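Local coordinates for protein alpha-glucosidase (Pseudoalteromonas sp. K8, PDB 5HQA) that hydrolyses alpha-glucosides as a chloride-activated, calcium-binding enzyme of glycoside hydrolase family 97, captured here with the inhibitor acarbose, at residues His185-Val190 and Leu247-Pro252; Ser137-Ala142 and Lys175-Val180; Ala622-Asn627 and Leu648-Gly653; Leu519-Tyr524 and Phe570-Arg575. All blocks are in the same frame, centred on the assembly; numbering follows the deposited sequence.

Contact 1: His185-Val190 and Leu247-Pro252; sequences HEAALV and LNLNEP
The apolar part of this contact is the meeting of A187 and L249, whose CB atoms approach to 3.7 Å. CD1 of L249 lies a little farther off, 4.2 Å from A187 CB, and the rest of the leucine packs on T230, K102 and F104 of the adjoining strands. The polar part is carried by N250, yet no hydrogen bond joins the two segments. Its CG is anti to the carbonyl carbon (chi1 -83°), and beyond it the amide oxygen approaches A188: OD1 comes within 3.3 Å of A188 CA and 3.4 Å of A188 CB, while ND2 stands 3.9 Å from A187 CB. ND2 spends its hydrogens on two main-chain acceptors, I246 O and T442 O. An alanine in place of N250 would probably leave both of these oxygens without this donor and open a gap beside A188. Main-chain bonds set the frame. N250 N bonds to L247 O at 3.1 Å as the chain leaves the helix, and A188, which takes left-handed backbone angles just past the strand end, pairs with T442. Two chain ends of the mutarotase-like N-terminal domain, the exit of strand 181-187 and the exit of helix 245-248, meet here, and T442 of the barrel domain bonds across to A188 and N250.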
loop_
_atom_site.group_PDB
_atom_site.type_symbol
_atom_site.label_atom_id
_atom_site.label_comp_id
_atom_site.label_asym_id
_atom_site.label_seq_id
_atom_site.Cartn_x
_atom_site.Cartn_y
_atom_site.Cartn_z
ATOM N N HIS A 185 -9.571 -8.005 3.437
ATOM C CA HIS A 185 -9.319 -6.654 2.950
ATOM C C HIS A 185 -10.527 -6.254 2.103
ATOM O O HIS A 185 -11.603 -6.852 2.226
ATOM C CB HIS A 185 -7.969 -6.626 2.210
ATOM C CG HIS A 185 -7.493 -5.256 1.831
ATOM N ND1 HIS A 185 -7.454 -4.200 2.718
ATOM C CD2 HIS A 185 -7.016 -4.780 0.654
ATOM C CE1 HIS A 185 -6.983 -3.130 2.101
ATOM N NE2 HIS A 185 -6.708 -3.455 0.848
ATOM N N GLU A 186 -10.371 -5.233 1.265
ATOM C CA GLU A 186 -11.440 -4.854 0.356
ATOM C C GLU A 186 -10.829 -4.303 -0.927
ATOM O O GLU A 186 -9.645 -3.956 -0.976
ATOM C CB GLU A 186 -12.412 -3.858 1.009
ATOM C CG GLU A 186 -11.794 -2.654 1.663
ATOM C CD GLU A 186 -12.850 -1.745 2.297
ATOM O OE1 GLU A 186 -12.528 -1.064 3.292
ATOM O OE2 GLU A 186 -14.002 -1.710 1.803
ATOM N N ALA A 187 -11.642 -4.245 -1.980
ATOM C CA ALA A 187 -11.158 -3.791 -3.272
ATOM C C ALA A 187 -12.143 -2.805 -3.884
ATOM O O ALA A 187 -13.361 -2.948 -3.720
ATOM C CB ALA A 187 -10.927 -4.978 -4.231
ATOM N N ALA A 188 -11.598 -1.811 -4.594
ATOM C CA ALA A 188 -12.378 -0.796 -5.308
ATOM C C ALA A 188 -13.239 0.015 -4.339
ATOM O O ALA A 188 -14.464 0.107 -4.469
ATOM C CB ALA A 188 -13.236 -1.428 -6.421
ATOM N N LEU A 189 -12.572 0.628 -3.362
ATOM C CA LEU A 189 -13.266 1.443 -2.362
ATOM C C LEU A 189 -13.571 2.798 -2.988
ATOM O O LEU A 189 -12.715 3.687 -3.024
ATOM C CB LEU A 189 -12.424 1.573 -1.099
ATOM C CG LEU A 189 -12.950 2.498 -0.003
ATOM C CD1 LEU A 189 -14.365 2.112 0.445
ATOM C CD2 LEU A 189 -11.982 2.475 1.183
ATOM N N VAL A 190 -14.794 2.939 -3.506
ATOM C CA VAL A 190 -15.235 4.099 -4.274
ATOM C C VAL A 190 -16.576 4.560 -3.722
ATOM O O VAL A 190 -17.511 3.757 -3.625
ATOM C CB VAL A 190 -15.380 3.770 -5.772
ATOM C CG1 VAL A 190 -15.893 4.990 -6.538
ATOM C CG2 VAL A 190 -14.059 3.285 -6.343
ATOM N N LEU A 247 -6.137 -6.427 -7.543
ATOM C CA LEU A 247 -6.199 -5.796 -8.859
ATOM C C LEU A 247 -7.339 -6.358 -9.693
ATOM O O LEU A 247 -8.032 -5.609 -10.394
ATOM C CB LEU A 247 -4.882 -5.982 -9.607
ATOM C CG LEU A 247 -3.684 -5.152 -9.137
ATOM C CD1 LEU A 247 -2.444 -5.625 -9.887
ATOM C CD2 LEU A 247 -3.930 -3.669 -9.384
ATOM N N ASN A 248 -7.531 -7.680 -9.657
ATOM C CA ASN A 248 -8.537 -8.302 -10.519
ATOM C C ASN A 248 -9.952 -7.866 -10.173
ATOM O O ASN A 248 -10.851 -7.981 -11.015
ATOM C CB ASN A 248 -8.437 -9.823 -10.445
ATOM C CG ASN A 248 -7.458 -10.380 -11.458
ATOM O OD1 ASN A 248 -7.319 -9.835 -12.554
ATOM N ND2 ASN A 248 -6.773 -11.461 -11.102
ATOM N N LEU A 249 -10.175 -7.370 -8.962
ATOM C CA LEU A 249 -11.510 -6.945 -8.576
ATOM C C LEU A 249 -11.779 -5.483 -8.896
ATOM O O LEU A 249 -12.886 -5.006 -8.654
ATOM C CB LEU A 249 -11.728 -7.212 -7.086
ATOM C CG LEU A 249 -11.823 -8.700 -6.751
ATOM C CD1 LEU A 249 -11.970 -8.873 -5.265
ATOM C CD2 LEU A 249 -13.006 -9.359 -7.483
ATOM N N ASN A 250 -10.807 -4.761 -9.441
ATOM C CA ASN A 250 -11.008 -3.368 -9.804
ATOM C C ASN A 250 -11.386 -3.221 -11.274
ATOM O O ASN A 250 -11.116 -4.094 -12.107
ATOM C CB ASN A 250 -9.753 -2.555 -9.500
ATOM C CG ASN A 250 -9.697 -2.129 -8.055
ATOM O OD1 ASN A 250 -10.140 -1.030 -7.709
ATOM N ND2 ASN A 250 -9.213 -3.019 -7.188
ATOM N N GLU A 251 -12.024 -2.090 -11.581
ATOM C CA GLU A 251 -12.423 -1.796 -12.948
ATOM C C GLU A 251 -11.191 -1.515 -13.808
ATOM O O GLU A 251 -10.174 -1.023 -13.310
ATOM C CB GLU A 251 -13.357 -0.588 -12.998
ATOM C CG GLU A 251 -14.664 -0.753 -12.249
ATOM C CD GLU A 251 -15.618 0.402 -12.498
ATOM O OE1 GLU A 251 -16.242 0.448 -13.581
ATOM O OE2 GLU A 251 -15.730 1.275 -11.614
ATOM N N PRO A 252 -11.263 -1.806 -15.106
ATOM C CA PRO A 252 -10.125 -1.514 -15.987
ATOM C C PRO A 252 -9.828 -0.020 -16.075
ATOM O O PRO A 252 -10.688 0.834 -15.838
ATOM C CB PRO A 252 -10.575 -2.066 -17.347
ATOM C CG PRO A 252 -11.653 -3.042 -17.028
ATOM C CD PRO A 252 -12.343 -2.520 -15.805
#

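Contact 2: Ser137-Ala142 and Lys175-Val180; sequences SHTATA and KNQDGV
T139 and Q177 pass each other at a slant, the amide end of the glutamine lying against the carbon side of the threonine. Q177 NE2 is 3.8 Å from both CB and CG2 of T139, and nearer the main chain Q177 CB comes to 3.6 Å from T139 OG1. The two polar ends do not bond directly; water does the joining. One molecule connects T139 OG1 with Q177 N, a second connects the same hydroxyl with Q177 OE1, and a third accepts only weakly from Q177 NE2 while donating to T139 O. T139 OG1 stands between the backbone N and the carbonyl carbon (chi1 54°), where it meets the first two waters. The fold is that of the antiparallel sheet in the N-terminal domain, where strands 141-144 and 172-175 are neighbours and a type I turn from N176 to G179 leads the chain round into strand 181-187. Just past the turn, V180 N bonds to N176 OD1 from above the amide plane, at 3.2 Å. T141 and K175 form an antiparallel hydrogen-bonded pair: T141 N donates to K175 O at 2.9 Å, and K175 N donates to T141 O at 2.8 Å. Their side chains rise on the same face of the sheet, T141 CB 4.3 Å from K175 CG. The lysine chain is extended; its side chain is about 7 Å, nearest atoms, from that of the magnesium ligand D566. Beside the pair, A140 CB presses to 3.2 Å from K175 O.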
loop_
_atom_site.group_PDB
_atom_site.type_symbol
_atom_site.label_atom_id
_atom_site.label_comp_id
_atom_site.label_asym_id
_atom_site.label_seq_id
_atom_site.Cartn_x
_atom_site.Cartn_y
_atom_site.Cartn_z
ATOM N N SER A 137 -11.173 -19.809 16.135
ATOM C CA SER A 137 -10.426 -18.575 16.366
ATOM C C SER A 137 -9.578 -18.651 17.628
ATOM O O SER A 137 -8.593 -17.912 17.746
ATOM C CB SER A 137 -11.382 -17.377 16.450
ATOM O OG SER A 137 -12.237 -17.449 17.594
ATOM N N HIS A 138 -9.929 -19.541 18.562
ATOM C CA HIS A 138 -9.205 -19.641 19.823
ATOM C C HIS A 138 -7.793 -20.200 19.654
ATOM O O HIS A 138 -6.981 -20.066 20.574
ATOM C CB HIS A 138 -9.993 -20.512 20.805
ATOM C CG HIS A 138 -10.191 -21.917 20.331
ATOM N ND1 HIS A 138 -10.981 -22.232 19.245
ATOM C CD2 HIS A 138 -9.693 -23.092 20.787
ATOM C CE1 HIS A 138 -10.961 -23.541 19.053
ATOM N NE2 HIS A 138 -10.193 -24.086 19.979
ATOM N N THR A 139 -7.475 -20.820 18.517
ATOM C CA THR A 139 -6.119 -21.310 18.276
ATOM C C THR A 139 -5.441 -20.607 17.103
ATOM O O THR A 139 -4.379 -21.059 16.652
ATOM C CB THR A 139 -6.117 -22.831 18.052
ATOM O OG1 THR A 139 -7.037 -23.168 17.006
ATOM C CG2 THR A 139 -6.531 -23.564 19.325
ATOM N N ALA A 140 -6.011 -19.513 16.609
ATOM C CA ALA A 140 -5.435 -18.761 15.500
ATOM C C ALA A 140 -4.527 -17.644 16.010
ATOM O O ALA A 140 -4.698 -17.134 17.125
ATOM C CB ALA A 140 -6.542 -18.162 14.629
ATOM N N THR A 141 -3.570 -17.252 15.164
ATOM C CA THR A 141 -2.603 -16.199 15.462
ATOM C C THR A 141 -2.766 -15.085 14.444
ATOM O O THR A 141 -2.843 -15.354 13.242
ATOM C CB THR A 141 -1.170 -16.731 15.399
ATOM O OG1 THR A 141 -0.998 -17.786 16.354
ATOM C CG2 THR A 141 -0.157 -15.615 15.663
ATOM N N ALA A 142 -2.781 -13.838 14.916
ATOM C CA ALA A 142 -2.998 -12.681 14.058
ATOM C C ALA A 142 -1.845 -11.684 14.171
ATOM O O ALA A 142 -1.206 -11.556 15.221
ATOM C CB ALA A 142 -4.320 -11.976 14.406
ATOM N N LYS A 175 -3.306 -16.660 10.760
ATOM C CA LYS A 175 -3.240 -18.062 10.369
ATOM C C LYS A 175 -4.007 -18.891 11.385
ATOM O O LYS A 175 -4.074 -18.545 12.567
ATOM C CB LYS A 175 -1.795 -18.577 10.260
ATOM C CG LYS A 175 -1.046 -18.608 11.568
ATOM C CD LYS A 175 0.302 -19.312 11.414
ATOM C CE LYS A 175 1.048 -19.330 12.742
ATOM N NZ LYS A 175 2.388 -19.979 12.633
ATOM N N ASN A 176 -4.603 -19.985 10.919
ATOM C CA ASN A 176 -5.259 -20.872 11.864
ATOM C C ASN A 176 -4.280 -21.973 12.269
ATOM O O ASN A 176 -3.130 -22.017 11.819
ATOM C CB ASN A 176 -6.593 -21.396 11.304
ATOM C CG ASN A 176 -6.440 -22.367 10.136
ATOM O OD1 ASN A 176 -5.382 -22.948 9.910
ATOM N ND2 ASN A 176 -7.538 -22.566 9.399
ATOM N N GLN A 177 -4.725 -22.860 13.158
ATOM C CA GLN A 177 -3.799 -23.834 13.713
ATOM C C GLN A 177 -3.335 -24.845 12.673
ATOM O O GLN A 177 -2.240 -25.398 12.818
ATOM C CB GLN A 177 -4.434 -24.552 14.898
ATOM C CG GLN A 177 -3.406 -25.146 15.846
ATOM C CD GLN A 177 -4.046 -25.855 17.021
ATOM O OE1 GLN A 177 -5.013 -26.609 16.855
ATOM N NE2 GLN A 177 -3.522 -25.604 18.223
ATOM N N ASP A 178 -4.132 -25.080 11.625
ATOM C CA ASP A 178 -3.709 -25.884 10.481
ATOM C C ASP A 178 -2.581 -25.239 9.680
ATOM O O ASP A 178 -2.035 -25.892 8.784
ATOM C CB ASP A 178 -4.890 -26.136 9.532
ATOM C CG ASP A 178 -5.935 -27.069 10.120
ATOM O OD1 ASP A 178 -5.588 -27.869 11.014
ATOM O OD2 ASP A 178 -7.108 -27.006 9.686
ATOM N N GLY A 179 -2.232 -23.985 9.956
ATOM C CA GLY A 179 -1.245 -23.283 9.162
ATOM C C GLY A 179 -1.803 -22.581 7.941
ATOM O O GLY A 179 -1.030 -21.975 7.187
ATOM N N VAL A 180 -3.117 -22.641 7.721
ATOM C CA VAL A 180 -3.733 -21.904 6.627
ATOM C C VAL A 180 -3.664 -20.416 6.927
ATOM O O VAL A 180 -4.073 -19.970 8.007
ATOM C CB VAL A 180 -5.186 -22.357 6.431
ATOM C CG1 VAL A 180 -5.867 -21.515 5.346
ATOM C CG2 VAL A 180 -5.229 -23.846 6.110
HETATM O O HOH W 1 -7.078 -22.200 14.464
HETATM O O HOH W 2 -8.038 -25.791 16.858
HETATM O O HOH W 3 -2.046 -22.636 18.256
#

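Contact 3: Ala622-Asn627 and Leu648-Gly653; sequences AEWKNN and LATSGG
W624 lies against T650 and S651 where two connections of the C-terminal antiparallel beta domain meet, one leading from strand 611-618 to 631-638, the other from 643-648 to 653-660. The tight part is at the indole. Its CD1 is 3.4 Å from S651 CB, T650 O sits at the ring edge and in its plane, and K625 CG rides 3.4 Å above one face, over the centre. The tryptophan's backbone joins in: W624 N bonds to T650 OG1 at 3.2 Å and has a second, weak bond to T650 O. S651 OG is bonded to Q510 O and K515 NZ. A649 CB adds an apolar touch, 4.0 Å from A622 CB. The looser side is bridged by water. One molecule donates to A622 O and accepts from T650 N, spanning the backbones where they do not bond directly. E623 has its chain bent at chi2 (87°), and its carboxylate is met from above its plane by K625 N at OE2 and by N626 N at OE1. A second water donates to E623 OE2 at 2.7 Å and stands 2.8 Å from T650 OG1.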
loop_
_atom_site.group_PDB
_atom_site.type_symbol
_atom_site.label_atom_id
_atom_site.label_comp_id
_atom_site.label_asym_id
_atom_site.label_seq_id
_atom_site.Cartn_x
_atom_site.Cartn_y
_atom_site.Cartn_z
ATOM N N ALA A 622 28.508 -9.160 10.592
ATOM C CA ALA A 622 27.459 -8.152 10.667
ATOM C C ALA A 622 26.422 -8.507 11.727
ATOM O O ALA A 622 26.051 -9.671 11.896
ATOM C CB ALA A 622 26.773 -8.005 9.309
ATOM N N GLU A 623 25.960 -7.489 12.446
ATOM C CA GLU A 623 24.789 -7.592 13.307
ATOM C C GLU A 623 24.284 -6.171 13.523
ATOM O O GLU A 623 25.087 -5.248 13.664
ATOM C CB GLU A 623 25.110 -8.299 14.636
ATOM C CG GLU A 623 26.109 -7.584 15.523
ATOM C CD GLU A 623 25.458 -6.551 16.449
ATOM O OE1 GLU A 623 26.196 -5.701 16.996
ATOM O OE2 GLU A 623 24.217 -6.584 16.633
ATOM N N TRP A 624 22.956 -5.994 13.540
ATOM C CA TRP A 624 22.420 -4.652 13.312
ATOM C C TRP A 624 22.762 -3.667 14.430
ATOM O O TRP A 624 22.835 -2.464 14.170
ATOM C CB TRP A 624 20.902 -4.704 13.098
ATOM C CG TRP A 624 20.064 -5.013 14.320
ATOM C CD1 TRP A 624 19.610 -6.241 14.716
ATOM C CD2 TRP A 624 19.548 -4.069 15.274
ATOM N NE1 TRP A 624 18.853 -6.121 15.862
ATOM C CE2 TRP A 624 18.799 -4.799 16.223
ATOM C CE3 TRP A 624 19.657 -2.678 15.422
ATOM C CZ2 TRP A 624 18.157 -4.187 17.306
ATOM C CZ3 TRP A 624 19.023 -2.071 16.502
ATOM C CH2 TRP A 624 18.278 -2.827 17.424
ATOM N N LYS A 625 22.959 -4.135 15.666
ATOM C CA LYS A 625 23.053 -3.206 16.795
ATOM C C LYS A 625 24.327 -2.374 16.741
ATOM O O LYS A 625 24.281 -1.135 16.744
ATOM C CB LYS A 625 22.968 -3.971 18.117
ATOM C CG LYS A 625 21.600 -4.605 18.328
ATOM C CD LYS A 625 21.521 -5.381 19.633
ATOM C CE LYS A 625 20.124 -5.971 19.821
ATOM N NZ LYS A 625 20.094 -6.904 20.978
ATOM N N ASN A 626 25.482 -3.032 16.715
ATOM C CA ASN A 626 26.747 -2.318 16.748
ATOM C C ASN A 626 27.639 -2.608 15.557
ATOM O O ASN A 626 28.681 -1.965 15.425
ATOM C CB ASN A 626 27.482 -2.623 18.058
ATOM C CG ASN A 626 26.705 -2.129 19.266
ATOM O OD1 ASN A 626 26.550 -0.924 19.457
ATOM N ND2 ASN A 626 26.188 -3.050 20.062
ATOM N N ASN A 627 27.251 -3.519 14.665
ATOM C CA ASN A 627 28.069 -3.769 13.488
ATOM C C ASN A 627 27.200 -3.843 12.234
ATOM O O ASN A 627 27.258 -4.838 11.501
ATOM C CB ASN A 627 28.873 -5.056 13.687
ATOM C CG ASN A 627 30.051 -5.156 12.751
ATOM O OD1 ASN A 627 30.537 -4.151 12.235
ATOM N ND2 ASN A 627 30.526 -6.378 12.530
ATOM N N LEU A 648 21.456 -14.356 6.521
ATOM C CA LEU A 648 20.993 -13.035 6.912
ATOM C C LEU A 648 21.423 -12.762 8.349
ATOM O O LEU A 648 21.178 -13.584 9.238
ATOM C CB LEU A 648 19.468 -12.947 6.775
ATOM C CG LEU A 648 18.855 -12.610 5.404
ATOM C CD1 LEU A 648 19.582 -13.267 4.246
ATOM C CD2 LEU A 648 17.374 -12.946 5.350
ATOM N N ALA A 649 22.080 -11.622 8.570
ATOM C CA ALA A 649 22.444 -11.231 9.924
ATOM C C ALA A 649 21.189 -10.840 10.703
ATOM O O ALA A 649 20.085 -10.773 10.154
ATOM C CB ALA A 649 23.439 -10.071 9.896
ATOM N N THR A 650 21.354 -10.580 12.004
ATOM C CA THR A 650 20.240 -10.028 12.768
ATOM C C THR A 650 19.766 -8.733 12.119
ATOM O O THR A 650 20.569 -7.841 11.829
ATOM C CB THR A 650 20.640 -9.785 14.222
ATOM O OG1 THR A 650 21.802 -8.942 14.270
ATOM C CG2 THR A 650 20.932 -11.118 14.922
ATOM N N SER A 651 18.460 -8.657 11.864
ATOM C CA SER A 651 17.843 -7.593 11.068
ATOM C C SER A 651 18.663 -7.293 9.815
ATOM O O SER A 651 18.919 -6.140 9.453
ATOM C CB SER A 651 17.621 -6.333 11.901
ATOM O OG SER A 651 16.611 -5.538 11.286
ATOM N N GLY A 652 19.078 -8.365 9.141
ATOM C CA GLY A 652 19.876 -8.267 7.944
ATOM C C GLY A 652 19.091 -8.568 6.678
ATOM O O GLY A 652 17.864 -8.706 6.672
ATOM N N GLY A 653 19.834 -8.673 5.583
ATOM C CA GLY A 653 19.210 -8.861 4.287
ATOM C C GLY A 653 20.254 -9.132 3.229
ATOM O O GLY A 653 21.462 -9.055 3.477
HETATM O O HOH W 4 24.128 -11.353 12.957
HETATM O O HOH W 5 22.445 -8.555 16.972
#

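Contact 4: Leu519-Tyr524 and Phe570-Arg575; sequences LYVVLY and FARKER
R572 takes hold of V521 O with two nitrogens side-on: NE donates at 2.7 Å with a bond angle of 158°, and NH2 bonds to the same oxygen at 3.0 Å. That oxygen lies almost exactly in the guanidinium plane, and V522 O, also at the edge, receives a weak third bond from NH2. The two faces of the group are filled from opposite sides. F570 lies over one, with R572 NH2 3.3 Å above the centre of its ring, and Y524 CA lies over the other, with Y524 CB 3.7 Å from R572 NH1. A water accepting from NH2 and from Y524 N closes a further link. The next shell fixes the group's position. The arginine chain is extended (chi2 -177°, chi3 -165°), carrying NE past V521, whose CG1 is 4.1 Å from R572 CG, while NH1 is bonded to S557 OG and W554 makes a cation-pi contact. A leucine in place of R572 would probably leave the buried V521 O without its NE and NH2 donors and the F570 ring without its charged neighbour. Farther out, helix 513-522 of the barrel domain ends against strand 567-574 of the C-terminal sheet, which runs between strands 554-563 and 585-591; V521 reaches Y586 on the latter, and V522 and L523 pack on I475 of helix 474-478.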
loop_
_atom_site.group_PDB
_atom_site.type_symbol
_atom_site.label_atom_id
_atom_site.label_comp_id
_atom_site.label_asym_id
_atom_site.label_seq_id
_atom_site.Cartn_x
_atom_site.Cartn_y
_atom_site.Cartn_z
ATOM N N LEU A 519 15.496 -3.806 0.521
ATOM C CA LEU A 519 14.166 -3.196 0.483
ATOM C C LEU A 519 13.723 -2.862 -0.935
ATOM O O LEU A 519 12.522 -2.844 -1.219
ATOM C CB LEU A 519 14.139 -1.927 1.327
ATOM C CG LEU A 519 14.400 -2.093 2.820
ATOM C CD1 LEU A 519 14.294 -0.742 3.526
ATOM C CD2 LEU A 519 13.434 -3.108 3.419
ATOM N N TYR A 520 14.668 -2.569 -1.835
ATOM C CA TYR A 520 14.294 -2.169 -3.186
ATOM C C TYR A 520 13.658 -3.307 -3.965
ATOM O O TYR A 520 12.989 -3.056 -4.974
ATOM C CB TYR A 520 15.522 -1.618 -3.935
ATOM C CG TYR A 520 15.908 -0.253 -3.414
ATOM C CD1 TYR A 520 15.359 0.898 -3.961
ATOM C CD2 TYR A 520 16.768 -0.121 -2.338
ATOM C CE1 TYR A 520 15.677 2.147 -3.469
ATOM C CE2 TYR A 520 17.091 1.128 -1.832
ATOM C CZ TYR A 520 16.544 2.258 -2.403
ATOM O OH TYR A 520 16.858 3.497 -1.897
ATOM N N VAL A 521 13.863 -4.549 -3.539
ATOM C CA VAL A 521 13.199 -5.677 -4.164
ATOM C C VAL A 521 12.097 -6.249 -3.280
ATOM O O VAL A 521 11.119 -6.789 -3.806
ATOM C CB VAL A 521 14.215 -6.773 -4.554
ATOM C CG1 VAL A 521 13.557 -7.819 -5.469
ATOM C CG2 VAL A 521 15.424 -6.147 -5.241
ATOM N N VAL A 522 12.202 -6.112 -1.957
ATOM C CA VAL A 522 11.188 -6.689 -1.082
ATOM C C VAL A 522 9.910 -5.857 -1.085
ATOM O O VAL A 522 8.805 -6.410 -1.116
ATOM C CB VAL A 522 11.753 -6.859 0.342
ATOM C CG1 VAL A 522 10.631 -7.187 1.319
ATOM C CG2 VAL A 522 12.805 -7.953 0.355
ATOM N N LEU A 523 10.016 -4.524 -1.038
ATOM C CA LEU A 523 8.836 -3.662 -0.918
ATOM C C LEU A 523 8.545 -3.027 -2.271
ATOM O O LEU A 523 9.268 -2.123 -2.703
ATOM C CB LEU A 523 9.039 -2.588 0.148
ATOM C CG LEU A 523 9.259 -3.068 1.581
ATOM C CD1 LEU A 523 9.477 -1.861 2.494
ATOM C CD2 LEU A 523 8.086 -3.921 2.071
ATOM N N TYR A 524 7.489 -3.491 -2.936
ATOM C CA TYR A 524 7.196 -2.998 -4.274
ATOM C C TYR A 524 6.670 -1.563 -4.229
ATOM O O TYR A 524 5.790 -1.232 -3.427
ATOM C CB TYR A 524 6.182 -3.898 -4.987
ATOM C CG TYR A 524 5.712 -3.217 -6.251
ATOM C CD1 TYR A 524 6.617 -2.921 -7.273
ATOM C CD2 TYR A 524 4.390 -2.804 -6.401
ATOM C CE1 TYR A 524 6.216 -2.254 -8.419
ATOM C CE2 TYR A 524 3.978 -2.140 -7.552
ATOM C CZ TYR A 524 4.901 -1.868 -8.547
ATOM O OH TYR A 524 4.504 -1.205 -9.673
ATOM N N PHE A 570 11.965 -12.254 -2.130
ATOM C CA PHE A 570 11.321 -11.901 -3.391
ATOM C C PHE A 570 12.311 -12.060 -4.529
ATOM O O PHE A 570 13.481 -11.699 -4.390
ATOM C CB PHE A 570 10.838 -10.448 -3.386
ATOM C CG PHE A 570 9.349 -10.282 -3.283
ATOM C CD1 PHE A 570 8.537 -10.494 -4.387
ATOM C CD2 PHE A 570 8.769 -9.851 -2.099
ATOM C CE1 PHE A 570 7.153 -10.313 -4.304
ATOM C CE2 PHE A 570 7.395 -9.663 -2.009
ATOM C CZ PHE A 570 6.594 -9.889 -3.115
ATOM N N ALA A 571 11.842 -12.604 -5.652
ATOM C CA ALA A 571 12.549 -12.533 -6.925
ATOM C C ALA A 571 11.651 -11.818 -7.930
ATOM O O ALA A 571 10.451 -12.111 -8.013
ATOM C CB ALA A 571 12.925 -13.929 -7.429
ATOM N N ARG A 572 12.219 -10.865 -8.677
ATOM C CA ARG A 572 11.444 -10.112 -9.658
ATOM C C ARG A 572 12.255 -9.934 -10.935
ATOM O O ARG A 572 13.472 -9.727 -10.885
ATOM C CB ARG A 572 11.022 -8.732 -9.124
ATOM C CG ARG A 572 10.347 -8.739 -7.764
ATOM C CD ARG A 572 9.911 -7.332 -7.394
ATOM N NE ARG A 572 9.567 -7.180 -5.979
ATOM C CZ ARG A 572 8.326 -7.117 -5.502
ATOM N NH1 ARG A 572 7.284 -7.215 -6.324
ATOM N NH2 ARG A 572 8.123 -6.949 -4.195
ATOM N N LYS A 573 11.575 -10.004 -12.074
ATOM C CA LYS A 573 12.210 -9.835 -13.375
ATOM C C LYS A 573 11.867 -8.455 -13.917
ATOM O O LYS A 573 10.693 -8.078 -13.953
ATOM C CB LYS A 573 11.754 -10.916 -14.360
ATOM C CG LYS A 573 12.655 -11.019 -15.582
ATOM C CD LYS A 573 12.147 -12.068 -16.584
ATOM C CE LYS A 573 13.130 -12.218 -17.741
ATOM N NZ LYS A 573 12.673 -13.216 -18.749
ATOM N N GLU A 574 12.888 -7.710 -14.342
ATOM C CA GLU A 574 12.670 -6.327 -14.734
ATOM C C GLU A 574 11.798 -6.249 -15.978
ATOM O O GLU A 574 11.876 -7.098 -16.870
ATOM C CB GLU A 574 14.002 -5.631 -14.994
ATOM C CG GLU A 574 14.700 -6.143 -16.214
ATOM C CD GLU A 574 16.106 -5.605 -16.347
ATOM O OE1 GLU A 574 16.554 -4.889 -15.420
ATOM O OE2 GLU A 574 16.756 -5.910 -17.366
ATOM N N ARG A 575 10.948 -5.229 -16.028
ATOM C CA ARG A 575 10.184 -4.968 -17.236
ATOM C C ARG A 575 11.060 -4.251 -18.256
ATOM O O ARG A 575 11.853 -3.373 -17.904
ATOM C CB ARG A 575 8.951 -4.123 -16.919
ATOM C CG ARG A 575 8.130 -3.772 -18.157
ATOM C CD ARG A 575 6.693 -4.131 -17.934
ATOM N NE ARG A 575 5.806 -3.717 -19.015
ATOM C CZ ARG A 575 4.527 -3.416 -18.823
ATOM N NH1 ARG A 575 4.023 -3.472 -17.599
ATOM N NH2 ARG A 575 3.761 -3.048 -19.840
HETATM O O HOH W 6 5.826 -5.848 -2.344
#

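In the fold
Contacts 1 and 4 are buried and contacts 2 and 3 partly open, and the chemistry follows the place. Contact 4 relies on one arginine gripping the end of a helix, and contact 1 on small side chains and an amide satisfied by backbone outside the pair; contact 4 joins the barrel to the C-terminal sheet, while contact 1 lies within the N-terminal domain beside the barrel. Contacts 2 and 3 use waters to span polar groups, though contact 2 also has a direct strand pairing. Contacts 1 and 2 reach the same N-terminal sheet, on its adjacent strands 181-187 and 172-175, with centres about 27 Å apart. Contact 3 lies wholly in the C-terminal domain and contact 4 shares it through strand 567-574, their nearest atoms about 7 Å apart.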